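Local atomic coordinates of COG3291: FOG: PKD repeat (Clostridium thermocellum, PDB entry 1WMX), a protein that probably binds cellulose or related polysaccharides, as the family 30 carbohydrate-binding module of the much longer, multidomain enzyme CelJ. Residues 51-56 and 62-67; 73-78 and 105-110; 87-92 and 121-126; 125-128 and 133-136. All blocks are in the same frame, centred on the assembly; numbering follows the deposited sequence.

Interaction 1: 51-56 and 62-67; sequences LRLNVQ and GWWISL
Leu53 and Val55 meet the indole of Trp64 through apolar contacts alone. No hydrogen bond joins residues 51-56 to 62-67.

The first contact is a CH-pi interaction. Val55 CG2 sits over one face of the indole, 4.0 Å from the centroid of its five-membered ring. The approach is 20° off the ring normal. The methyl is displaced toward the rim, and its nearest ring atom is Trp64 CE2, 3.8 Å from Val55 CG2. Trp64 CG lies between its own backbone N and carbonyl carbon (chi1 62°), which carries the indole across to strand 48-55.

The second contact is aliphatic to aromatic. Both Leu53 methyls reach the six-membered ring, one atom each. Leu53 CD1 lies 4.0 Å from Trp64 CZ3, and Leu53 CD2 lies 4.1 Å from Trp64 CH2. CD1 approaches the ring obliquely, and the Leu53 and Trp64 side chains cross at about a right angle.

Phe168 also packs on Val55, and Phe160 packs on Trp64. Strand 48-55 pairs with 168-178, while strand 64-69 lies between 21-25 and 155-161. The contact therefore lies in the hydrophobic interior between the two antiparallel sheets of a beta-sandwich.

Interaction 2: 73-78 and 105-110; sequences WNTHDL and RDKVYE
Lys107 lays its aliphatic chain across the methyl of Thr75, the two side chains crossing at about a right angle. Thr75 CG2 is 4.0 Å from both Lys107 CB and Lys107 CE. The same methyl also lies 3.6 Å from the backbone O of Lys107.

The lysine chain then bends at chi3 (64°), and this turn carries NZ to a group of acceptors. Lys107 NZ gives a hydrogen bond of 3.1 Å to Trp73 O. The C=O...N angle there is 155°, with the nitrogen tilted 25° from the carbonyl plane.

The contact lies at the surface of a beta-sandwich. It joins the loop after strand 64-69 to the chain leaving strand 101-106. Strands 64-69 and 101-106 both belong to the five-stranded sheet. Trp73 also packs on Val112 of the second subunit.

Two more bonds hold the ammonium group. Lys107 NZ donates to Tyr109 OH at 3.0 Å and to a water at 2.9 Å. That water also accepts from Asn74 ND2, which brings the loop 73-78 to the ammonium a second time. Lys107 CG lies over one face of the Tyr109 ring, offset toward its rim.

Interaction 3: 87-92 and 121-126; sequences LEFDIK and TVISNY
Ile123 touches both Phe89 and Ile91 with its CD1 methyl, and this methyl makes the closest contacts to both. Ile123 CD1 is 3.7 Å from Phe89 CZ and 3.8 Å from Ile91 CD1.

Side-chain shape explains the reach. Ile123 CG1 is anti to the backbone N (chi1 -172°), and the chain beyond it is extended. The extended chain carries the methyl well away from the backbone. Ile91 has the same form, with CG1 also anti to N (chi1 -175°) and CD1 stretched out. The two isoleucines point at each other and touch tip to tip. Phe89 differs. A chi1 of 60° tucks its ring over its own main chain, and the far end of the ring reaches the 121-126 side. The methyl of Ile123 then meets the ring at its edge, near the ring plane, beside CZ and CE1.

Backbone geometry on the other side sets where Ile123 stands. Residues 123-125 form a short 3-10 turn just after strand 118-122. The bonds Asn125 N to Val122 O (3.1 Å) and Tyr126 N to Ile123 O (2.9 Å) tighten it. Ser124 N also bonds to Asp99.

Strand 86-93 belongs to one sheet of the beta-sandwich and strand 118-122 borders the other, so the contact spans the interior. Phe172 and Val170 of strand 168-178 continue the apolar layer around Phe89 and Ile91. All three contacting residues are buried and meet through carbon atoms alone. The contact is purely apolar, consistent with hydrophobic cohesion between the sheets.

Interaction 4: 125-128 and 133-136; sequences NYVT and WQHV
Val127 faces Val136 across a bend of the chain, at the border of a beta-sandwich. Residues 125-128 lie in the loop that leaves one sheet, and strand 134-139 belongs to the other. The chain crosses between sheets here.

The two valines turn their CB atoms toward each other, with Val127 CB and Val136 CB 4.2 Å apart. From its side chain, Tyr126 brings CB to Val136 CG2, 4.5 Å away. Its ring leads away, and its OH bonds to Asp142. Val136 is buried and also packs on Phe89 of the neighbouring strand.

Gln134 runs obliquely past Val127. Val127 CG2 rests against the carboxamide, at 3.8 Å from both Gln134 OE1 and Gln134 NE2. Gln134 CG lies beside the backbone N (chi1 -65°), on the far side from the carbonyl carbon, and the chain runs on extended to the turned amide. This form brings the amide to the loop backbone at Thr128.

The amide is held at both ends there. Gln134 OE1 accepts a bond from a water, and Thr128 N donates to the same water, closing a small bridged ring. Gln134 NE2 donates to Thr128 O at 2.8 Å. This bond is short but bent, with an N-H...O angle of 139°. Thr128 O lies almost in the amide plane of Gln134, whereas Gln134 NE2 stands above the carbonyl plane of Thr128, 48° out of it.

All four contacts lie in one carbohydrate-binding domain, a sandwich of two antiparallel sheets. Interactions 1 and 3 are buried between the sheets, with centres about 15 Å apart. Interaction 2 is at the surface, and its centre is about 27 Å from that of interaction 4, on the opposite side of the chain's centre. Interactions 3 and 4 are neighbours, about 5 Å between centres. They share Asn125 and Tyr126, and strands 86-93 and 134-139 pair there. Interaction 1 closes before the others open, while the segments of interactions 2 and 3 alternate along the chain. Interactions 1 and 2 touch through Leu67 and Trp73, joining a buried contact to a surface loop; both reach the second subunit.

Interaction 1: 51-56 and 62-67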
loop_
_atom_site.group_PDB
_atom_site.type_symbol
_atom_site.label_atom_id
_atom_site.label_comp_id
_atom_site.label_asym_id
_atom_site.label_seq_id
_atom_site.Cartn_x
_atom_site.Cartn_y
_atom_site.Cartn_z
ATOM N N LEU B 51 -23.020 -7.459 -0.342
ATOM C CA LEU B 51 -21.630 -7.876 -0.367
ATOM C C LEU B 51 -21.181 -8.049 1.087
ATOM O O LEU B 51 -21.216 -7.106 1.877
ATOM C CB LEU B 51 -20.801 -6.810 -1.074
ATOM C CG LEU B 51 -19.391 -7.210 -1.491
ATOM C CD1 LEU B 51 -19.441 -8.442 -2.403
ATOM C CD2 LEU B 51 -18.734 -6.033 -2.194
ATOM N N ARG B 52 -20.762 -9.260 1.439
ATOM C CA ARG B 52 -20.340 -9.576 2.808
ATOM C C ARG B 52 -18.841 -9.485 3.089
ATOM O O ARG B 52 -18.042 -10.199 2.479
ATOM C CB ARG B 52 -20.827 -10.985 3.186
ATOM C CG ARG B 52 -20.509 -11.422 4.637
ATOM C CD ARG B 52 -20.563 -12.955 4.761
ATOM N NE ARG B 52 -21.734 -13.463 4.067
ATOM C CZ ARG B 52 -21.793 -14.600 3.386
ATOM N NH1 ARG B 52 -20.735 -15.402 3.296
ATOM N NH2 ARG B 52 -22.918 -14.904 2.748
ATOM N N LEU B 53 -18.477 -8.611 4.027
ATOM C CA LEU B 53 -17.089 -8.444 4.453
ATOM C C LEU B 53 -17.049 -9.150 5.810
ATOM O O LEU B 53 -17.437 -8.583 6.840
ATOM C CB LEU B 53 -16.739 -6.968 4.603
ATOM C CG LEU B 53 -15.332 -6.647 5.118
ATOM C CD1 LEU B 53 -14.295 -7.184 4.147
ATOM C CD2 LEU B 53 -15.170 -5.133 5.287
ATOM N N ASN B 54 -16.566 -10.385 5.810
ATOM C CA ASN B 54 -16.565 -11.205 7.013
ATOM C C ASN B 54 -15.208 -11.670 7.549
ATOM O O ASN B 54 -14.590 -12.595 7.010
ATOM C CB ASN B 54 -17.460 -12.417 6.750
ATOM C CG ASN B 54 -17.625 -13.308 7.963
ATOM O OD1 ASN B 54 -17.927 -14.492 7.824
ATOM N ND2 ASN B 54 -17.447 -12.742 9.154
ATOM N N VAL B 55 -14.758 -11.018 8.618
ATOM C CA VAL B 55 -13.507 -11.375 9.268
ATOM C C VAL B 55 -13.974 -12.302 10.385
ATOM O O VAL B 55 -14.456 -11.844 11.417
ATOM C CB VAL B 55 -12.804 -10.129 9.856
ATOM C CG1 VAL B 55 -11.506 -10.531 10.531
ATOM C CG2 VAL B 55 -12.522 -9.129 8.740
ATOM N N GLN B 56 -13.839 -13.605 10.164
ATOM C CA GLN B 56 -14.308 -14.622 11.105
ATOM C C GLN B 56 -13.521 -14.935 12.375
ATOM O O GLN B 56 -14.113 -15.303 13.385
ATOM C CB GLN B 56 -14.586 -15.911 10.327
ATOM C CG GLN B 56 -13.853 -15.980 9.015
ATOM C CD GLN B 56 -14.500 -16.936 8.036
ATOM O OE1 GLN B 56 -13.911 -17.279 7.018
ATOM N NE2 GLN B 56 -15.723 -17.361 8.335
ATOM N N GLY B 62 -1.703 -10.437 11.117
ATOM C CA GLY B 62 -1.364 -9.018 11.058
ATOM C C GLY B 62 -2.283 -8.306 10.072
ATOM O O GLY B 62 -2.246 -7.074 9.945
ATOM N N TRP B 63 -2.975 -8.958 9.131
ATOM C CA TRP B 63 -3.573 -8.224 8.018
ATOM C C TRP B 63 -4.633 -8.955 7.194
ATOM O O TRP B 63 -4.757 -10.182 7.234
ATOM C CB TRP B 63 -2.473 -7.772 7.048
ATOM C CG TRP B 63 -1.893 -8.926 6.296
ATOM C CD1 TRP B 63 -0.982 -9.837 6.755
ATOM C CD2 TRP B 63 -2.261 -9.360 4.981
ATOM N NE1 TRP B 63 -0.761 -10.811 5.811
ATOM C CE2 TRP B 63 -1.535 -10.544 4.711
ATOM C CE3 TRP B 63 -3.136 -8.865 4.006
ATOM C CZ2 TRP B 63 -1.656 -11.244 3.503
ATOM C CZ3 TRP B 63 -3.256 -9.563 2.804
ATOM C CH2 TRP B 63 -2.520 -10.739 2.565
ATOM N N TRP B 64 -5.394 -8.159 6.446
ATOM C CA TRP B 64 -6.414 -8.643 5.525
ATOM C C TRP B 64 -6.780 -7.452 4.662
ATOM O O TRP B 64 -6.804 -6.313 5.133
ATOM C CB TRP B 64 -7.654 -9.194 6.241
ATOM C CG TRP B 64 -8.418 -8.227 7.085
ATOM C CD1 TRP B 64 -8.390 -8.137 8.446
ATOM C CD2 TRP B 64 -9.347 -7.234 6.636
ATOM N NE1 TRP B 64 -9.247 -7.156 8.874
ATOM C CE2 TRP B 64 -9.849 -6.581 7.785
ATOM C CE3 TRP B 64 -9.806 -6.830 5.374
ATOM C CZ2 TRP B 64 -10.789 -5.545 7.716
ATOM C CZ3 TRP B 64 -10.742 -5.801 5.303
ATOM C CH2 TRP B 64 -11.222 -5.169 6.470
ATOM N N ILE B 65 -7.049 -7.715 3.393
ATOM C CA ILE B 65 -7.383 -6.653 2.466
ATOM C C ILE B 65 -8.427 -7.115 1.463
ATOM O O ILE B 65 -8.532 -8.298 1.168
ATOM C CB ILE B 65 -6.128 -6.217 1.701
ATOM C CG1 ILE B 65 -6.421 -4.973 0.872
ATOM C CG2 ILE B 65 -5.650 -7.357 0.803
ATOM C CD1 ILE B 65 -5.193 -4.417 0.180
ATOM N N SER B 66 -9.218 -6.175 0.960
ATOM C CA SER B 66 -10.212 -6.491 -0.052
ATOM C C SER B 66 -10.109 -5.459 -1.163
ATOM O O SER B 66 -10.284 -4.266 -0.914
ATOM C CB SER B 66 -11.624 -6.469 0.526
ATOM O OG SER B 66 -12.570 -6.764 -0.492
ATOM N N LEU B 67 -9.811 -5.908 -2.379
ATOM C CA LEU B 67 -9.710 -5.002 -3.520
ATOM C C LEU B 67 -10.877 -5.247 -4.473
ATOM O O LEU B 67 -11.084 -6.361 -4.945
ATOM C CB LEU B 67 -8.379 -5.207 -4.263
ATOM C CG LEU B 67 -7.087 -4.947 -3.468
ATOM C CD1 LEU B 67 -5.894 -5.502 -4.220
ATOM C CD2 LEU B 67 -6.914 -3.463 -3.221
#

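Interaction 2: 73-78 and 105-110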
loop_
_atom_site.group_PDB
_atom_site.type_symbol
_atom_site.label_atom_id
_atom_site.label_comp_id
_atom_site.label_asym_id
_atom_site.label_seq_id
_atom_site.Cartn_x
_atom_site.Cartn_y
_atom_site.Cartn_z
ATOM N N TRP B 73 -9.347 -4.318 -13.199
ATOM C CA TRP B 73 -7.913 -4.052 -13.040
ATOM C C TRP B 73 -7.317 -2.944 -13.933
ATOM O O TRP B 73 -6.186 -2.507 -13.723
ATOM C CB TRP B 73 -7.099 -5.349 -13.163
ATOM C CG TRP B 73 -7.381 -6.320 -12.039
ATOM C CD1 TRP B 73 -8.021 -7.533 -12.133
ATOM C CD2 TRP B 73 -7.065 -6.145 -10.651
ATOM N NE1 TRP B 73 -8.119 -8.117 -10.892
ATOM C CE2 TRP B 73 -7.540 -7.286 -9.963
ATOM C CE3 TRP B 73 -6.428 -5.132 -9.919
ATOM C CZ2 TRP B 73 -7.400 -7.443 -8.578
ATOM C CZ3 TRP B 73 -6.289 -5.288 -8.539
ATOM C CH2 TRP B 73 -6.773 -6.435 -7.886
ATOM N N ASN B 74 -8.065 -2.494 -14.933
ATOM C CA ASN B 74 -7.583 -1.396 -15.770
ATOM C C ASN B 74 -7.808 -0.138 -14.952
ATOM O O ASN B 74 -8.575 -0.152 -13.988
ATOM C CB ASN B 74 -8.392 -1.275 -17.056
ATOM C CG ASN B 74 -8.040 -2.335 -18.061
ATOM O OD1 ASN B 74 -8.922 -2.933 -18.673
ATOM N ND2 ASN B 74 -6.749 -2.576 -18.244
ATOM N N THR B 75 -7.141 0.946 -15.324
ATOM C CA THR B 75 -7.319 2.195 -14.598
ATOM C C THR B 75 -8.605 2.888 -15.067
ATOM O O THR B 75 -9.103 2.639 -16.168
ATOM C CB THR B 75 -6.132 3.148 -14.822
ATOM O OG1 THR B 75 -6.027 3.449 -16.215
ATOM C CG2 THR B 75 -4.831 2.506 -14.350
ATOM N N HIS B 76 -9.147 3.745 -14.215
ATOM C CA HIS B 76 -10.357 4.481 -14.564
ATOM C C HIS B 76 -10.185 5.935 -14.172
ATOM O O HIS B 76 -9.763 6.248 -13.060
ATOM C CB HIS B 76 -11.590 3.908 -13.869
ATOM C CG HIS B 76 -12.876 4.469 -14.387
ATOM N ND1 HIS B 76 -13.222 4.411 -15.723
ATOM C CD2 HIS B 76 -13.887 5.118 -13.767
ATOM C CE1 HIS B 76 -14.394 5.001 -15.896
ATOM N NE2 HIS B 76 -14.817 5.436 -14.728
ATOM N N ASP B 77 -10.516 6.811 -15.107
ATOM C CA ASP B 77 -10.405 8.256 -14.931
ATOM C C ASP B 77 -11.504 8.797 -14.011
ATOM O O ASP B 77 -12.658 8.900 -14.418
ATOM C CB ASP B 77 -10.517 8.961 -16.294
ATOM C CG ASP B 77 -9.819 10.321 -16.323
ATOM O OD1 ASP B 77 -9.722 11.019 -15.249
ATOM O OD2 ASP B 77 -9.331 10.769 -17.428
ATOM N N LEU B 78 -11.139 9.167 -12.790
ATOM C CA LEU B 78 -12.113 9.693 -11.817
ATOM C C LEU B 78 -11.797 11.152 -11.416
ATOM O O LEU B 78 -12.435 11.719 -10.526
ATOM C CB LEU B 78 -12.074 8.898 -10.498
ATOM C CG LEU B 78 -12.689 7.498 -10.532
ATOM C CD1 LEU B 78 -12.608 6.819 -9.158
ATOM C CD2 LEU B 78 -14.170 7.489 -10.927
ATOM N N ARG B 105 -7.096 2.891 -4.616
ATOM C CA ARG B 105 -5.729 2.580 -5.063
ATOM C C ARG B 105 -5.653 2.907 -6.536
ATOM O O ARG B 105 -6.617 2.700 -7.278
ATOM C CB ARG B 105 -5.517 1.111 -4.805
ATOM C CG ARG B 105 -4.170 0.475 -5.081
ATOM C CD ARG B 105 -4.458 -0.977 -4.844
ATOM N NE ARG B 105 -3.398 -1.911 -4.569
ATOM C CZ ARG B 105 -3.033 -2.339 -3.357
ATOM N NH1 ARG B 105 -3.568 -1.841 -2.227
ATOM N NH2 ARG B 105 -2.176 -3.340 -3.203
ATOM N N ASP B 106 -4.521 3.420 -6.941
ATOM C CA ASP B 106 -4.302 3.775 -8.340
ATOM C C ASP B 106 -3.189 2.906 -8.897
ATOM O O ASP B 106 -2.668 2.027 -8.207
ATOM C CB ASP B 106 -3.915 5.251 -8.459
ATOM C CG ASP B 106 -2.470 5.531 -8.067
ATOM O OD1 ASP B 106 -2.024 6.720 -8.134
ATOM O OD2 ASP B 106 -1.717 4.578 -7.676
ATOM N N LYS B 107 -2.853 3.165 -10.136
ATOM C CA LYS B 107 -1.778 2.453 -10.824
ATOM C C LYS B 107 -1.195 3.390 -11.869
ATOM O O LYS B 107 -1.888 3.818 -12.791
ATOM C CB LYS B 107 -2.308 1.178 -11.491
ATOM C CG LYS B 107 -1.205 0.358 -12.169
ATOM C CD LYS B 107 -1.685 -1.011 -12.640
ATOM C CE LYS B 107 -2.758 -0.914 -13.716
ATOM N NZ LYS B 107 -3.149 -2.225 -14.265
ATOM N N VAL B 108 0.073 3.700 -11.688
ATOM C CA VAL B 108 0.817 4.589 -12.592
ATOM C C VAL B 108 2.163 3.948 -12.889
ATOM O O VAL B 108 3.093 4.019 -12.087
ATOM C CB VAL B 108 1.026 5.950 -11.933
ATOM C CG1 VAL B 108 1.844 6.887 -12.824
ATOM C CG2 VAL B 108 -0.306 6.638 -11.630
ATOM N N TYR B 109 2.249 3.330 -14.045
ATOM C CA TYR B 109 3.459 2.608 -14.457
ATOM C C TYR B 109 4.719 3.497 -14.524
ATOM O O TYR B 109 5.837 3.011 -14.330
ATOM C CB TYR B 109 3.249 1.970 -15.827
ATOM C CG TYR B 109 2.232 0.829 -15.792
ATOM C CD1 TYR B 109 2.594 -0.424 -15.292
ATOM C CD2 TYR B 109 0.931 1.029 -16.260
ATOM C CE1 TYR B 109 1.662 -1.467 -15.258
ATOM C CE2 TYR B 109 -0.001 -0.012 -16.228
ATOM C CZ TYR B 109 0.365 -1.261 -15.728
ATOM O OH TYR B 109 -0.542 -2.283 -15.700
ATOM N N GLU B 110 4.536 4.773 -14.763
ATOM C CA GLU B 110 5.673 5.658 -14.987
ATOM C C GLU B 110 6.243 6.132 -13.603
ATOM O O GLU B 110 7.421 6.529 -13.475
ATOM C CB GLU B 110 5.185 6.873 -15.802
ATOM C CG GLU B 110 4.361 6.622 -17.075
ATOM C CD GLU B 110 3.004 6.092 -17.250
ATOM O OE1 GLU B 110 2.986 5.422 -18.264
ATOM O OE2 GLU B 110 1.972 6.236 -16.457
HETATM O O HOH W 1 -3.859 -2.181 -17.126
#

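Interaction 3: 87-92 and 121-126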
loop_
_atom_site.group_PDB
_atom_site.type_symbol
_atom_site.label_atom_id
_atom_site.label_comp_id
_atom_site.label_asym_id
_atom_site.label_seq_id
_atom_site.Cartn_x
_atom_site.Cartn_y
_atom_site.Cartn_z
ATOM N N LEU B 87 -18.328 8.578 -2.569
ATOM C CA LEU B 87 -18.327 7.122 -2.603
ATOM C C LEU B 87 -19.519 6.796 -1.753
ATOM O O LEU B 87 -19.511 7.054 -0.548
ATOM C CB LEU B 87 -17.043 6.542 -1.990
ATOM C CG LEU B 87 -17.205 5.093 -1.507
ATOM C CD1 LEU B 87 -17.364 4.118 -2.682
ATOM C CD2 LEU B 87 -15.997 4.631 -0.674
ATOM N N GLU B 88 -20.553 6.260 -2.349
ATOM C CA GLU B 88 -21.759 5.965 -1.577
ATOM C C GLU B 88 -22.039 4.471 -1.538
ATOM O O GLU B 88 -21.664 3.720 -2.444
ATOM C CB GLU B 88 -22.950 6.699 -2.184
ATOM C CG GLU B 88 -22.690 8.196 -2.369
ATOM C CD GLU B 88 -23.925 8.957 -2.813
ATOM O OE1 GLU B 88 -23.795 10.041 -3.468
ATOM O OE2 GLU B 88 -25.080 8.506 -2.523
ATOM N N PHE B 89 -22.702 4.083 -0.463
ATOM C CA PHE B 89 -23.075 2.690 -0.225
ATOM C C PHE B 89 -23.917 2.596 1.049
ATOM O O PHE B 89 -23.934 3.508 1.878
ATOM C CB PHE B 89 -21.796 1.839 -0.065
ATOM C CG PHE B 89 -20.899 2.287 1.094
ATOM C CD1 PHE B 89 -21.142 1.829 2.390
ATOM C CD2 PHE B 89 -19.831 3.158 0.865
ATOM C CE1 PHE B 89 -20.323 2.242 3.451
ATOM C CE2 PHE B 89 -19.014 3.573 1.925
ATOM C CZ PHE B 89 -19.262 3.114 3.216
ATOM N N ASP B 90 -24.625 1.499 1.187
ATOM C CA ASP B 90 -25.418 1.248 2.391
ATOM C C ASP B 90 -24.693 0.155 3.124
ATOM O O ASP B 90 -24.080 -0.708 2.497
ATOM C CB ASP B 90 -26.830 0.811 2.039
ATOM C CG ASP B 90 -27.555 1.835 1.219
ATOM O OD1 ASP B 90 -27.811 1.581 0.001
ATOM O OD2 ASP B 90 -27.892 2.937 1.761
ATOM N N ILE B 91 -24.755 0.193 4.433
ATOM C CA ILE B 91 -24.067 -0.806 5.252
ATOM C C ILE B 91 -24.818 -1.039 6.564
ATOM O O ILE B 91 -25.631 -0.216 6.987
ATOM C CB ILE B 91 -22.652 -0.309 5.573
ATOM C CG1 ILE B 91 -21.832 -1.374 6.323
ATOM C CG2 ILE B 91 -22.692 0.960 6.435
ATOM C CD1 ILE B 91 -20.400 -0.936 6.657
ATOM N N LYS B 92 -24.520 -2.171 7.170
ATOM C CA LYS B 92 -25.098 -2.577 8.462
ATOM C C LYS B 92 -24.201 -3.668 9.025
ATOM O O LYS B 92 -23.751 -4.555 8.299
ATOM C CB LYS B 92 -26.540 -3.071 8.281
ATOM C CG LYS B 92 -26.670 -4.543 7.937
ATOM C CD LYS B 92 -28.115 -5.018 8.045
ATOM C CE LYS B 92 -28.259 -6.512 7.809
ATOM N NZ LYS B 92 -29.645 -6.983 7.973
ATOM N N THR B 121 -8.893 6.151 4.707
ATOM C CA THR B 121 -9.535 6.752 5.882
ATOM C C THR B 121 -10.287 5.633 6.587
ATOM O O THR B 121 -10.436 4.534 6.048
ATOM C CB THR B 121 -10.503 7.873 5.465
ATOM O OG1 THR B 121 -11.143 8.412 6.622
ATOM C CG2 THR B 121 -11.588 7.385 4.510
ATOM N N VAL B 122 -10.750 5.892 7.790
ATOM C CA VAL B 122 -11.510 4.871 8.526
ATOM C C VAL B 122 -12.983 5.161 8.313
ATOM O O VAL B 122 -13.415 6.317 8.309
ATOM C CB VAL B 122 -11.160 4.894 10.005
ATOM C CG1 VAL B 122 -9.682 4.572 10.222
ATOM C CG2 VAL B 122 -11.449 6.253 10.644
ATOM N N ILE B 123 -13.751 4.114 8.130
ATOM C CA ILE B 123 -15.175 4.274 7.860
ATOM C C ILE B 123 -15.919 4.938 9.042
ATOM O O ILE B 123 -16.940 5.613 8.847
ATOM C CB ILE B 123 -15.812 2.930 7.550
ATOM C CG1 ILE B 123 -17.254 3.121 7.072
ATOM C CG2 ILE B 123 -15.809 2.002 8.764
ATOM C CD1 ILE B 123 -17.857 1.885 6.434
ATOM N N SER B 124 -15.398 4.755 10.247
ATOM C CA SER B 124 -16.018 5.324 11.457
ATOM C C SER B 124 -16.110 6.860 11.373
ATOM O O SER B 124 -16.948 7.478 12.035
ATOM C CB SER B 124 -15.216 4.939 12.708
ATOM O OG SER B 124 -13.851 5.289 12.562
ATOM N N ASN B 125 -15.251 7.447 10.555
ATOM C CA ASN B 125 -15.213 8.904 10.366
ATOM C C ASN B 125 -16.401 9.405 9.561
ATOM O O ASN B 125 -16.617 10.612 9.434
ATOM C CB ASN B 125 -13.952 9.323 9.609
ATOM C CG ASN B 125 -12.729 9.295 10.490
ATOM O OD1 ASN B 125 -11.616 9.524 10.006
ATOM N ND2 ASN B 125 -12.889 9.022 11.768
ATOM N N TYR B 126 -17.178 8.488 9.015
ATOM C CA TYR B 126 -18.315 8.900 8.197
ATOM C C TYR B 126 -19.615 8.201 8.590
ATOM O O TYR B 126 -20.687 8.522 8.069
ATOM C CB TYR B 126 -17.997 8.620 6.733
ATOM C CG TYR B 126 -16.861 9.510 6.238
ATOM C CD1 TYR B 126 -17.117 10.835 5.874
ATOM C CD2 TYR B 126 -15.561 9.012 6.153
ATOM C CE1 TYR B 126 -16.079 11.658 5.434
ATOM C CE2 TYR B 126 -14.520 9.834 5.715
ATOM C CZ TYR B 126 -14.780 11.159 5.353
ATOM O OH TYR B 126 -13.767 11.967 4.923
#

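Interaction 4: 125-128 and 133-136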
loop_
_atom_site.group_PDB
_atom_site.type_symbol
_atom_site.label_atom_id
_atom_site.label_comp_id
_atom_site.label_asym_id
_atom_site.label_seq_id
_atom_site.Cartn_x
_atom_site.Cartn_y
_atom_site.Cartn_z
ATOM N N ASN B 125 -15.251 7.447 10.555
ATOM C CA ASN B 125 -15.213 8.904 10.366
ATOM C C ASN B 125 -16.401 9.405 9.561
ATOM O O ASN B 125 -16.617 10.612 9.434
ATOM C CB ASN B 125 -13.952 9.323 9.609
ATOM C CG ASN B 125 -12.729 9.295 10.490
ATOM O OD1 ASN B 125 -11.616 9.524 10.006
ATOM N ND2 ASN B 125 -12.889 9.022 11.768
ATOM N N TYR B 126 -17.178 8.488 9.015
ATOM C CA TYR B 126 -18.315 8.900 8.197
ATOM C C TYR B 126 -19.615 8.201 8.590
ATOM O O TYR B 126 -20.687 8.522 8.069
ATOM C CB TYR B 126 -17.997 8.620 6.733
ATOM C CG TYR B 126 -16.861 9.510 6.238
ATOM C CD1 TYR B 126 -17.117 10.835 5.874
ATOM C CD2 TYR B 126 -15.561 9.012 6.153
ATOM C CE1 TYR B 126 -16.079 11.658 5.434
ATOM C CE2 TYR B 126 -14.520 9.834 5.715
ATOM C CZ TYR B 126 -14.780 11.159 5.353
ATOM O OH TYR B 126 -13.767 11.967 4.923
ATOM N N VAL B 127 -19.519 7.264 9.504
ATOM C CA VAL B 127 -20.699 6.539 9.972
ATOM C C VAL B 127 -20.369 5.761 11.235
ATOM O O VAL B 127 -19.203 5.518 11.545
ATOM C CB VAL B 127 -21.177 5.546 8.902
ATOM C CG1 VAL B 127 -20.163 4.420 8.679
ATOM C CG2 VAL B 127 -22.512 4.898 9.283
ATOM N N THR B 128 -21.413 5.407 11.943
ATOM C CA THR B 128 -21.316 4.586 13.149
ATOM C C THR B 128 -22.202 3.393 12.866
ATOM O O THR B 128 -23.409 3.429 13.107
ATOM C CB THR B 128 -21.802 5.336 14.402
ATOM O OG1 THR B 128 -20.979 6.478 14.651
ATOM C CG2 THR B 128 -21.760 4.437 15.646
ATOM N N TRP B 133 -29.683 -0.836 8.545
ATOM C CA TRP B 133 -29.074 -0.282 7.332
ATOM C C TRP B 133 -28.958 1.243 7.391
ATOM O O TRP B 133 -29.870 1.941 7.830
ATOM C CB TRP B 133 -29.904 -0.645 6.110
ATOM C CG TRP B 133 -29.732 -2.094 5.683
ATOM C CD1 TRP B 133 -30.571 -3.114 5.947
ATOM C CD2 TRP B 133 -28.642 -2.604 4.928
ATOM N NE1 TRP B 133 -30.030 -4.281 5.352
ATOM C CE2 TRP B 133 -28.885 -3.966 4.747
ATOM C CE3 TRP B 133 -27.483 -2.030 4.381
ATOM C CZ2 TRP B 133 -28.014 -4.803 4.030
ATOM C CZ3 TRP B 133 -26.617 -2.875 3.666
ATOM C CH2 TRP B 133 -26.875 -4.208 3.497
ATOM N N GLN B 134 -27.815 1.722 6.939
ATOM C CA GLN B 134 -27.525 3.158 6.882
ATOM C C GLN B 134 -26.876 3.483 5.546
ATOM O O GLN B 134 -26.061 2.716 5.031
ATOM C CB GLN B 134 -26.539 3.574 7.981
ATOM C CG GLN B 134 -27.058 3.428 9.398
ATOM C CD GLN B 134 -26.158 4.139 10.400
ATOM O OE1 GLN B 134 -26.097 5.377 10.405
ATOM N NE2 GLN B 134 -25.452 3.414 11.244
ATOM N N HIS B 135 -27.234 4.608 4.978
ATOM C CA HIS B 135 -26.625 5.030 3.722
ATOM C C HIS B 135 -25.527 6.013 4.079
ATOM O O HIS B 135 -25.776 7.020 4.743
ATOM C CB HIS B 135 -27.653 5.698 2.812
ATOM C CG HIS B 135 -27.050 6.126 1.490
ATOM N ND1 HIS B 135 -26.237 7.246 1.383
ATOM C CD2 HIS B 135 -27.135 5.595 0.248
ATOM C CE1 HIS B 135 -25.854 7.361 0.125
ATOM N NE2 HIS B 135 -26.381 6.381 -0.569
ATOM N N VAL B 136 -24.307 5.728 3.654
ATOM C CA VAL B 136 -23.190 6.625 3.974
ATOM C C VAL B 136 -22.572 7.193 2.694
ATOM O O VAL B 136 -22.560 6.560 1.637
ATOM C CB VAL B 136 -22.126 5.881 4.805
ATOM C CG1 VAL B 136 -22.422 4.383 4.902
ATOM C CG2 VAL B 136 -20.715 6.048 4.233
HETATM O O HOH W 2 -24.131 6.571 12.002
#